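Hypoxanthine-guanine phosphoribosyltransferase (Thermus thermophilus, PDB 3ACD) probably catalyses the magnesium-dependent transfer of a phosphoribosyl group to hypoxanthine or guanine, giving IMP or GMP in purine salvage. Local coordinates at residues 38-43 with 64-69; 97-102 with 127-132. All coordinates share one frame; numbering follows the deposited sequence.

Contact 1 comes first along the chain and closes before contact 2 opens; their centres lie about 9 Å apart in one parallel sheet, and all four segments fall within the phosphoribosyltransferase domain. The sheet order 64-70, 40-45, 97-102, 125-130 sets the two contacts side by side. Strands 40-45 and 97-102 join them: Ile-42 N lies 2.9 Å from Ile-99 O and Ile-42 O 2.8 Å from Val-101 N, both probable hydrogen bonds. Helix 49-56 covers one face of these strands and helix 109-119 the other. Contact 1 holds the outermost strand within the chain, whereas contact 2 is more central and carries Glu-102 into the pocket that holds IMP.

Contact 1: residues 38-43 with 64-69; sequences TPHLIC and TMDFIA
Thr-64 OG1 is gripped by two groups, His-40 ND1 at 2.6 Å and Arg-96 NH2. With chi1 179° His-40 CG lies anti to the backbone N, and chi2 59° turns the ring so that its ND1 edge meets the hydroxyl near the ring plane. On the same rim, His-40 NE2 lies 2.8 Å from a water that donates to Asp-66 OD2 at 2.6 Å. That carboxylate oxygen also accepts from Arg-90 N and Leu-91 N. Further along this face Ile-42 CG2 packs on Ile-68 CD1 at 3.5 Å, branched side chains that suit a strand buried under helix 109-119. On the other face the small Cys-43 side chain fits closely, its CB 3.5 Å from Phe-67 CD1, with SG oblique to a ring that meets Phe-49 of the second subunit edge-to-face. Five backbone bonds, from Thr-64 N to Pro-39 O through Ile-68 N to Cys-43 O, pair the parallel strands of this beta-alpha-beta unit. An alanine in place of His-40 would probably cost Thr-64 OG1 its imidazole partner, though Arg-96 would remain, and leave the bridging water without its ring contact. The water-linked carboxylate would tend to favour positive charge on the imidazole.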
ATOM      1  N   THR A  38      -9.790  13.522 -13.244  1.00 20.91           N
ATOM      2  CA  THR A  38      -9.946  12.326 -12.420  1.00 20.06           C
ATOM      3  C   THR A  38      -8.774  11.425 -12.782  1.00 18.75           C
ATOM      4  O   THR A  38      -8.879  10.554 -13.646  1.00 18.59           O
ATOM      5  CB  THR A  38     -11.274  11.594 -12.720  1.00 23.12           C
ATOM      6  OG1 THR A  38     -11.245  11.063 -14.049  1.00 29.74           O
ATOM      7  CG2 THR A  38     -12.442  12.551 -12.596  1.00 20.93           C
ATOM      8  N   PRO A  39      -7.628  11.633 -12.124  1.00 16.56           N
ATOM      9  CA  PRO A  39      -6.446  10.826 -12.412  1.00 15.18           C
ATOM     10  C   PRO A  39      -6.561   9.364 -12.017  1.00 13.41           C
ATOM     11  O   PRO A  39      -7.405   8.978 -11.205  1.00 12.47           O
ATOM     12  CB  PRO A  39      -5.346  11.553 -11.648  1.00 15.15           C
ATOM     13  CG  PRO A  39      -6.066  12.056 -10.452  1.00 18.80           C
ATOM     14  CD  PRO A  39      -7.361  12.585 -11.030  1.00 15.81           C
ATOM     15  N   HIS A  40      -5.702   8.562 -12.627  1.00 13.14           N
ATOM     16  CA  HIS A  40      -5.626   7.138 -12.367  1.00 14.03           C
ATOM     17  C   HIS A  40      -4.194   6.901 -11.914  1.00 13.34           C
ATOM     18  O   HIS A  40      -3.263   7.008 -12.712  1.00 15.19           O
ATOM     19  CB  HIS A  40      -5.909   6.355 -13.650  1.00 13.76           C
ATOM     20  CG  HIS A  40      -5.838   4.870 -13.478  1.00 13.36           C
ATOM     21  ND1 HIS A  40      -6.631   4.185 -12.583  1.00 14.54           N
ATOM     22  CD2 HIS A  40      -5.073   3.938 -14.094  1.00 14.34           C
ATOM     23  CE1 HIS A  40      -6.358   2.895 -12.654  1.00 13.71           C
ATOM     24  NE2 HIS A  40      -5.416   2.719 -13.564  1.00 13.43           N
ATOM     25  N   LEU A  41      -4.015   6.599 -10.634  1.00 13.21           N
ATOM     26  CA  LEU A  41      -2.680   6.369 -10.096  1.00 13.71           C
ATOM     27  C   LEU A  41      -2.297   4.895 -10.106  1.00 13.26           C
ATOM     28  O   LEU A  41      -3.018   4.047  -9.586  1.00 12.00           O
ATOM     29  CB  LEU A  41      -2.575   6.918  -8.668  1.00 15.90           C
ATOM     30  CG  LEU A  41      -2.553   8.440  -8.499  1.00 16.70           C
ATOM     31  CD1 LEU A  41      -3.863   9.038  -8.983  1.00 17.79           C
ATOM     32  CD2 LEU A  41      -2.326   8.786  -7.037  1.00 20.54           C
ATOM     33  N   ILE A  42      -1.152   4.597 -10.711  1.00 11.46           N
ATOM     34  CA  ILE A  42      -0.673   3.224 -10.786  1.00 11.50           C
ATOM     35  C   ILE A  42       0.536   3.039  -9.879  1.00 11.91           C
ATOM     36  O   ILE A  42       1.606   3.596 -10.128  1.00 12.23           O
ATOM     37  CB  ILE A  42      -0.278   2.860 -12.227  1.00 11.47           C
ATOM     38  CG1 ILE A  42      -1.490   3.037 -13.148  1.00 12.42           C
ATOM     39  CG2 ILE A  42       0.261   1.430 -12.275  1.00 12.04           C
ATOM     40  CD1 ILE A  42      -1.208   2.721 -14.604  1.00 16.74           C
ATOM     41  N   CYS A  43       0.348   2.256  -8.824  1.00 11.12           N
ATOM     42  CA  CYS A  43       1.403   1.980  -7.865  1.00 11.61           C
ATOM     43  C   CYS A  43       2.299   0.839  -8.334  1.00 11.42           C
ATOM     44  O   CYS A  43       1.821  -0.260  -8.623  1.00 12.43           O
ATOM     45  CB  CYS A  43       0.794   1.621  -6.509  1.00 13.11           C
ATOM     46  SG  CYS A  43       2.004   1.065  -5.278  1.00 13.41           S
ATOM     47  N   THR A  64      -8.927   6.981  -9.374  1.00 13.29           N
ATOM     48  CA  THR A  64      -8.936   5.526  -9.337  1.00 13.59           C
ATOM     49  C   THR A  64      -7.496   5.057  -9.189  1.00 13.48           C
ATOM     50  O   THR A  64      -6.558   5.844  -9.355  1.00 13.40           O
ATOM     51  CB  THR A  64      -9.549   4.921 -10.623  1.00 13.11           C
ATOM     52  OG1 THR A  64      -8.837   5.397 -11.770  1.00 13.58           O
ATOM     53  CG2 THR A  64     -11.016   5.311 -10.742  1.00 14.79           C
ATOM     54  N   MET A  65      -7.317   3.778  -8.882  1.00 12.46           N
ATOM     55  CA  MET A  65      -5.981   3.237  -8.682  1.00 13.44           C
ATOM     56  C   MET A  65      -5.834   1.835  -9.243  1.00 13.77           C
ATOM     57  O   MET A  65      -6.817   1.133  -9.485  1.00 12.68           O
ATOM     58  CB  MET A  65      -5.657   3.160  -7.182  1.00 14.69           C
ATOM     59  CG  MET A  65      -5.922   4.420  -6.364  1.00 16.40           C
ATOM     60  SD  MET A  65      -5.650   4.070  -4.593  1.00 17.34           S
ATOM     61  CE  MET A  65      -6.359   5.552  -3.828  1.00 18.85           C
ATOM     62  N   ASP A  66      -4.584   1.436  -9.435  1.00 14.11           N
ATOM     63  CA  ASP A  66      -4.267   0.097  -9.889  1.00 15.83           C
ATOM     64  C   ASP A  66      -2.864  -0.207  -9.373  1.00 16.72           C
ATOM     65  O   ASP A  66      -2.138   0.698  -8.942  1.00 13.21           O
ATOM     66  CB  ASP A  66      -4.321  -0.016 -11.417  1.00 17.21           C
ATOM     67  CG  ASP A  66      -4.703  -1.411 -11.876  1.00 19.83           C
ATOM     68  OD1 ASP A  66      -4.687  -2.333 -11.031  1.00 17.37           O
ATOM     69  OD2 ASP A  66      -5.015  -1.594 -13.071  1.00 22.58           O
ATOM     70  N   PHE A  67      -2.496  -1.482  -9.401  1.00 16.91           N
ATOM     71  CA  PHE A  67      -1.193  -1.919  -8.924  1.00 20.75           C
ATOM     72  C   PHE A  67      -0.546  -2.824  -9.961  1.00 22.86           C
ATOM     73  O   PHE A  67      -1.216  -3.654 -10.576  1.00 25.71           O
ATOM     74  CB  PHE A  67      -1.356  -2.677  -7.604  1.00 19.87           C
ATOM     75  CG  PHE A  67      -1.876  -1.827  -6.482  1.00 21.24           C
ATOM     76  CD1 PHE A  67      -1.001  -1.240  -5.573  1.00 20.33           C
ATOM     77  CD2 PHE A  67      -3.238  -1.575  -6.358  1.00 22.39           C
ATOM     78  CE1 PHE A  67      -1.473  -0.413  -4.557  1.00 22.87           C
ATOM     79  CE2 PHE A  67      -3.722  -0.748  -5.344  1.00 24.04           C
ATOM     80  CZ  PHE A  67      -2.838  -0.165  -4.444  1.00 24.15           C
ATOM     81  N   ILE A  68       0.755  -2.652 -10.159  1.00 22.15           N
ATOM     82  CA  ILE A  68       1.491  -3.468 -11.115  1.00 22.92           C
ATOM     83  C   ILE A  68       2.846  -3.854 -10.535  1.00 23.87           C
ATOM     84  O   ILE A  68       3.406  -3.133  -9.714  1.00 20.40           O
ATOM     85  CB  ILE A  68       1.728  -2.708 -12.433  1.00 23.35           C
ATOM     86  CG1 ILE A  68       2.522  -1.430 -12.155  1.00 22.15           C
ATOM     87  CG2 ILE A  68       0.402  -2.391 -13.095  1.00 26.21           C
ATOM     88  CD1 ILE A  68       2.862  -0.635 -13.389  1.00 26.11           C
ATOM     89  N   ALA A  69       3.364  -4.998 -10.961  1.00 27.49           N
ATOM     90  CA  ALA A  69       4.666  -5.462 -10.498  1.00 30.33           C
ATOM     91  C   ALA A  69       5.585  -5.544 -11.708  1.00 32.88           C
ATOM     92  O   ALA A  69       5.227  -6.134 -12.726  1.00 32.00           O
ATOM     93  CB  ALA A  69       4.537  -6.824  -9.833  1.00 30.79           C
TER
HETATM   94  O   HOH W   1      -4.727   0.325 -14.780  1.00 16.65           O

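Contact 2: residues 97-102 with 127-132; sequences DVIVVE and RVAALL
Ile-99 and Ala-129 meet on one face of the sheet, Ile-99 CG2 approaching Ala-129 CB at 4.1 Å. With chi1 -62° Ile-99 CG1 lies anti to the carbonyl carbon and CG2 anti to the backbone N, and it is the CG2 branch that meets the alanine. The same CG2 lies 3.9 Å from Arg-127 O. Ala-129, with only a methyl, suits this place: its CB rests 3.7 Å from Val-100 O. Val-101 shares this face and packs on Phe-51 and Met-52 of helix 49-56. Arg-127 starts out on it too, but its long chain leads away from strand 97-102, and NH1 is hydrogen-bonded to Tyr-146 OH. Both strands belong to the central parallel sheet of the type I phosphoribosyltransferase fold, and the crossover between them runs through helix 109-119. On the face that this helix covers, Val-100 and Val-128 lie side by side, CB of the first 4.3 Å from CG2 of the second; their branched, apolar side chains suit the helix, Val-100 packing on Leu-114 and Leu-118, Val-128 on Leu-111 and Leu-115. Farther along, Glu-102 CB stands 4.2 Å from Ala-130 CB; the glutamate chain is bent at chi2 (-81°), which places CD, and its end leads away from strand 127-130. Glu-102 touches the bound IMP. Its backbone N donates to Ala-129 O at 2.8 Å, whereas the following bond, Leu-131 N to Glu-102 O at 3.3 Å, is weak where the chain turns a corner.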
ATOM      1  N   ASP A  97      -5.884  10.055 -17.539  1.00 14.73           N
ATOM      2  CA  ASP A  97      -4.741  10.882 -17.176  1.00 15.42           C
ATOM      3  C   ASP A  97      -4.063  10.057 -16.091  1.00 14.51           C
ATOM      4  O   ASP A  97      -4.483  10.049 -14.935  1.00 15.96           O
ATOM      5  CB  ASP A  97      -5.209  12.236 -16.650  1.00 14.33           C
ATOM      6  CG  ASP A  97      -5.819  13.089 -17.743  1.00 17.14           C
ATOM      7  OD1 ASP A  97      -5.113  13.362 -18.735  1.00 17.24           O
ATOM      8  OD2 ASP A  97      -6.996  13.472 -17.620  1.00 17.13           O
ATOM      9  N   VAL A  98      -3.024   9.339 -16.498  1.00 15.64           N
ATOM     10  CA  VAL A  98      -2.290   8.443 -15.617  1.00 14.44           C
ATOM     11  C   VAL A  98      -1.124   9.055 -14.849  1.00 14.54           C
ATOM     12  O   VAL A  98      -0.393   9.905 -15.361  1.00 12.76           O
ATOM     13  CB  VAL A  98      -1.741   7.240 -16.427  1.00 16.19           C
ATOM     14  CG1 VAL A  98      -0.999   6.274 -15.508  1.00 16.69           C
ATOM     15  CG2 VAL A  98      -2.888   6.530 -17.143  1.00 15.49           C
ATOM     16  N   ILE A  99      -0.968   8.615 -13.605  1.00 14.26           N
ATOM     17  CA  ILE A  99       0.144   9.054 -12.773  1.00 13.97           C
ATOM     18  C   ILE A  99       0.798   7.787 -12.236  1.00 13.02           C
ATOM     19  O   ILE A  99       0.176   7.028 -11.496  1.00 12.41           O
ATOM     20  CB  ILE A  99      -0.297   9.910 -11.563  1.00 13.53           C
ATOM     21  CG1 ILE A  99      -0.989  11.196 -12.028  1.00 13.01           C
ATOM     22  CG2 ILE A  99       0.935  10.263 -10.720  1.00 14.14           C
ATOM     23  CD1 ILE A  99      -1.515  12.051 -10.878  1.00 14.28           C
ATOM     24  N   VAL A 100       2.043   7.553 -12.634  1.00 12.54           N
ATOM     25  CA  VAL A 100       2.789   6.388 -12.173  1.00 13.19           C
ATOM     26  C   VAL A 100       3.381   6.752 -10.813  1.00 13.96           C
ATOM     27  O   VAL A 100       3.925   7.841 -10.648  1.00 13.82           O
ATOM     28  CB  VAL A 100       3.945   6.041 -13.139  1.00 14.92           C
ATOM     29  CG1 VAL A 100       4.739   4.852 -12.603  1.00 15.65           C
ATOM     30  CG2 VAL A 100       3.392   5.728 -14.527  1.00 15.45           C
ATOM     31  N   VAL A 101       3.259   5.853  -9.842  1.00 12.25           N
ATOM     32  CA  VAL A 101       3.797   6.107  -8.511  1.00 12.47           C
ATOM     33  C   VAL A 101       4.909   5.093  -8.238  1.00 12.53           C
ATOM     34  O   VAL A 101       4.654   3.900  -8.047  1.00 11.65           O
ATOM     35  CB  VAL A 101       2.696   5.997  -7.430  1.00 12.17           C
ATOM     36  CG1 VAL A 101       3.283   6.289  -6.053  1.00 13.38           C
ATOM     37  CG2 VAL A 101       1.568   6.979  -7.741  1.00 12.36           C
ATOM     38  N   GLU A 102       6.142   5.593  -8.228  1.00 13.30           N
ATOM     39  CA  GLU A 102       7.338   4.781  -8.024  1.00 13.02           C
ATOM     40  C   GLU A 102       8.015   5.049  -6.691  1.00 11.89           C
ATOM     41  O   GLU A 102       7.812   6.097  -6.089  1.00 12.80           O
ATOM     42  CB  GLU A 102       8.338   5.068  -9.149  1.00 16.01           C
ATOM     43  CG  GLU A 102       8.148   4.210 -10.377  1.00 20.70           C
ATOM     44  CD  GLU A 102       8.768   2.843 -10.212  1.00 20.74           C
ATOM     45  OE1 GLU A 102       8.873   2.374  -9.061  1.00 20.42           O
ATOM     46  OE2 GLU A 102       9.142   2.236 -11.236  1.00 27.26           O
ATOM     47  N   ARG A 127       2.105  11.191 -16.134  1.00 15.01           N
ATOM     48  CA  ARG A 127       3.076  11.922 -15.339  1.00 14.97           C
ATOM     49  C   ARG A 127       3.619  10.940 -14.316  1.00 15.53           C
ATOM     50  O   ARG A 127       2.996   9.914 -14.043  1.00 15.08           O
ATOM     51  CB  ARG A 127       2.449  13.140 -14.657  1.00 14.84           C
ATOM     52  CG  ARG A 127       2.295  14.316 -15.615  1.00 15.26           C
ATOM     53  CD  ARG A 127       1.955  15.617 -14.907  1.00 18.42           C
ATOM     54  NE  ARG A 127       1.896  16.717 -15.865  1.00 20.18           N
ATOM     55  CZ  ARG A 127       1.621  17.979 -15.552  1.00 21.19           C
ATOM     56  NH1 ARG A 127       1.375  18.317 -14.292  1.00 19.96           N
ATOM     57  NH2 ARG A 127       1.590  18.904 -16.503  1.00 19.87           N
ATOM     58  N   VAL A 128       4.781  11.248 -13.757  1.00 13.29           N
ATOM     59  CA  VAL A 128       5.412  10.354 -12.799  1.00 14.64           C
ATOM     60  C   VAL A 128       5.641  10.970 -11.426  1.00 14.76           C
ATOM     61  O   VAL A 128       6.102  12.106 -11.309  1.00 14.37           O
ATOM     62  CB  VAL A 128       6.780   9.866 -13.345  1.00 14.10           C
ATOM     63  CG1 VAL A 128       7.492   9.006 -12.312  1.00 14.79           C
ATOM     64  CG2 VAL A 128       6.574   9.089 -14.634  1.00 16.09           C
ATOM     65  N   ALA A 129       5.304  10.208 -10.393  1.00 14.10           N
ATOM     66  CA  ALA A 129       5.523  10.628  -9.014  1.00 14.73           C
ATOM     67  C   ALA A 129       6.476   9.583  -8.443  1.00 14.01           C
ATOM     68  O   ALA A 129       6.222   8.386  -8.553  1.00 15.31           O
ATOM     69  CB  ALA A 129       4.215  10.632  -8.236  1.00 15.29           C
ATOM     70  N   ALA A 130       7.578  10.038  -7.856  1.00 13.18           N
ATOM     71  CA  ALA A 130       8.568   9.139  -7.279  1.00 13.13           C
ATOM     72  C   ALA A 130       9.058   9.723  -5.964  1.00 13.21           C
ATOM     73  O   ALA A 130       9.309  10.921  -5.872  1.00 13.37           O
ATOM     74  CB  ALA A 130       9.744   8.964  -8.239  1.00 13.22           C
ATOM     75  N   LEU A 131       9.189   8.886  -4.942  1.00 11.44           N
ATOM     76  CA  LEU A 131       9.654   9.388  -3.654  1.00 12.98           C
ATOM     77  C   LEU A 131      11.111   9.833  -3.730  1.00 12.83           C
ATOM     78  O   LEU A 131      11.461  10.898  -3.226  1.00 12.40           O
ATOM     79  CB  LEU A 131       9.516   8.321  -2.567  1.00 13.56           C
ATOM     80  CG  LEU A 131       9.946   8.785  -1.170  1.00 14.10           C
ATOM     81  CD1 LEU A 131       8.992   9.873  -0.662  1.00 14.76           C
ATOM     82  CD2 LEU A 131       9.951   7.604  -0.223  1.00 18.56           C
ATOM     83  N   LEU A 132      11.948   9.028  -4.381  1.00 12.42           N
ATOM     84  CA  LEU A 132      13.374   9.325  -4.482  1.00 13.04           C
ATOM     85  C   LEU A 132      13.947   9.167  -5.884  1.00 14.84           C
ATOM     86  O   LEU A 132      13.345   8.536  -6.752  1.00 14.25           O
ATOM     87  CB  LEU A 132      14.157   8.399  -3.549  1.00 14.57           C
ATOM     88  CG  LEU A 132      13.735   8.311  -2.080  1.00 16.57           C
ATOM     89  CD1 LEU A 132      14.393   7.095  -1.440  1.00 14.58           C
ATOM     90  CD2 LEU A 132      14.117   9.588  -1.350  1.00 17.26           C
TER